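Local atomic coordinates of racemase (Pseudovibrio sp. JE062, PDB entry 3MKC), a protein that belongs to the mandelate racemase/muconate lactonizing enzyme group of the enolase superfamily, pairing an N-terminal capping domain with a TIM-barrel-like C-terminal domain. Residues Glu233-Glu238 with Arg257-Gly262. Residues are numbered along the deposited sequence; the frame is centred on the assembly and turned at random.
Sequences ELYFAE and RSRICG
A237 and I260 form a single parallel bridge between neighbouring barrel strands, where A237 N donates to R259 O at 2.9 Å and A237 O accepts C261 N at 3.2 Å. Two waters carry the pairing on, one from L234 O to R259 N, the other from A237 O to C261 O. On the side chains, the guanidinium of R259 lies flat on the Y235 ring, planes 8° apart, with NH1 over the ring centre and CZ 3.7 Å from the ring centroid, a cation-pi stack. The same NH1 donates in the guanidinium plane to a lone pair of Y235 O, 2.9 Å away and nearly straight at 165°. With CG anti to the backbone N (chi1 -167°), the Y235 ring stands beside its own carbonyl, so one guanidinium meets both. Y235 OH bonds Q310 OE1. Further along, C261 SG sits over one face of the F236 ring, offset toward its CG-CD1 side, SG to CG 3.2 Å, a close sulfur-aromatic contact. I260 also packs on L252 and V253 of the linking helix 246-255. Bond and flat stack together restrict the guanidinium's rotation, and the ring face probably helps stabilise its positive charge.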
# COMPACT_ATOMS: atom_id res chain seq x y z
N GLU A 233 -14.72 6.87 -19.29
CA GLU A 233 -13.75 5.78 -19.37
C GLU A 233 -12.77 5.74 -18.20
O GLU A 233 -11.57 5.57 -18.40
CB GLU A 233 -12.97 5.88 -20.68
CG GLU A 233 -13.84 5.92 -21.93
CD GLU A 233 -13.02 6.07 -23.21
OE1 GLU A 233 -12.08 5.27 -23.41
OE2 GLU A 233 -13.32 6.98 -24.01
N LEU A 234 -13.29 5.91 -16.99
CA LEU A 234 -12.44 5.90 -15.80
C LEU A 234 -11.88 4.49 -15.57
O LEU A 234 -12.52 3.49 -15.88
CB LEU A 234 -13.26 6.37 -14.59
CG LEU A 234 -13.90 7.76 -14.78
CD1 LEU A 234 -14.80 8.09 -13.60
CD2 LEU A 234 -12.80 8.81 -14.94
N TYR A 235 -10.66 4.43 -15.02
CA TYR A 235 -10.01 3.16 -14.77
C TYR A 235 -10.71 2.36 -13.68
O TYR A 235 -10.92 1.15 -13.82
CB TYR A 235 -8.55 3.36 -14.37
CG TYR A 235 -7.77 2.08 -14.41
CD1 TYR A 235 -7.05 1.71 -15.55
CD2 TYR A 235 -7.81 1.19 -13.34
CE1 TYR A 235 -6.39 0.49 -15.61
CE2 TYR A 235 -7.16 -0.03 -13.40
CZ TYR A 235 -6.45 -0.38 -14.53
OH TYR A 235 -5.83 -1.61 -14.60
N PHE A 236 -11.06 3.01 -12.57
CA PHE A 236 -11.78 2.31 -11.52
C PHE A 236 -12.53 3.20 -10.55
O PHE A 236 -12.35 4.42 -10.52
CB PHE A 236 -10.85 1.32 -10.78
CG PHE A 236 -9.80 1.95 -9.88
CD1 PHE A 236 -10.12 2.94 -8.95
CD2 PHE A 236 -8.50 1.43 -9.88
CE1 PHE A 236 -9.16 3.40 -8.03
CE2 PHE A 236 -7.53 1.88 -8.97
CZ PHE A 236 -7.86 2.87 -8.05
N ALA A 237 -13.41 2.57 -9.77
CA ALA A 237 -14.22 3.25 -8.78
C ALA A 237 -13.83 2.67 -7.42
O ALA A 237 -14.14 1.52 -7.12
CB ALA A 237 -15.68 3.03 -9.05
N GLU A 238 -13.14 3.48 -6.62
CA GLU A 238 -12.66 3.07 -5.30
C GLU A 238 -13.50 3.58 -4.14
O GLU A 238 -14.04 4.68 -4.19
CB GLU A 238 -11.23 3.57 -5.12
CG GLU A 238 -10.65 3.39 -3.74
CD GLU A 238 -9.25 3.96 -3.63
OE1 GLU A 238 -8.53 3.93 -4.65
OE2 GLU A 238 -8.87 4.41 -2.53
N ARG A 257 -20.52 -1.19 -15.58
CA ARG A 257 -19.39 -1.64 -16.38
C ARG A 257 -18.08 -1.01 -15.89
O ARG A 257 -17.08 -1.00 -16.60
CB ARG A 257 -19.62 -1.31 -17.86
CG ARG A 257 -20.92 -1.89 -18.40
CD ARG A 257 -20.98 -1.87 -19.93
NE ARG A 257 -22.30 -2.24 -20.41
CZ ARG A 257 -22.60 -2.47 -21.69
NH1 ARG A 257 -21.67 -2.36 -22.63
NH2 ARG A 257 -23.85 -2.78 -22.02
N SER A 258 -18.11 -0.48 -14.67
CA SER A 258 -16.92 0.14 -14.09
C SER A 258 -16.10 -0.91 -13.38
O SER A 258 -16.61 -1.99 -13.05
CB SER A 258 -17.32 1.19 -13.03
OG SER A 258 -17.77 2.40 -13.61
N ARG A 259 -14.82 -0.62 -13.15
CA ARG A 259 -13.99 -1.53 -12.38
C ARG A 259 -14.34 -1.17 -10.94
O ARG A 259 -14.37 0.01 -10.58
CB ARG A 259 -12.49 -1.28 -12.58
CG ARG A 259 -11.87 -1.87 -13.84
CD ARG A 259 -10.36 -1.97 -13.62
NE ARG A 259 -9.63 -2.48 -14.78
CZ ARG A 259 -9.34 -1.77 -15.86
NH1 ARG A 259 -9.72 -0.50 -15.95
NH2 ARG A 259 -8.65 -2.32 -16.85
N ILE A 260 -14.64 -2.17 -10.13
CA ILE A 260 -14.98 -1.93 -8.73
C ILE A 260 -13.82 -2.42 -7.87
O ILE A 260 -13.37 -3.55 -8.02
CB ILE A 260 -16.26 -2.68 -8.33
CG1 ILE A 260 -17.40 -2.28 -9.28
CG2 ILE A 260 -16.64 -2.37 -6.90
CD1 ILE A 260 -17.70 -0.80 -9.28
N CYS A 261 -13.32 -1.55 -6.99
CA CYS A 261 -12.21 -1.92 -6.12
C CYS A 261 -12.73 -2.27 -4.74
O CYS A 261 -13.85 -1.93 -4.38
CB CYS A 261 -11.24 -0.76 -5.94
SG CYS A 261 -10.70 0.01 -7.47
N GLY A 262 -11.88 -2.92 -3.96
CA GLY A 262 -12.24 -3.25 -2.60
C GLY A 262 -11.01 -3.67 -1.81
O GLY A 262 -9.91 -3.76 -2.36
O HOH W 1 -14.05 2.22 -13.75
O HOH W 2 -15.51 0.57 -4.88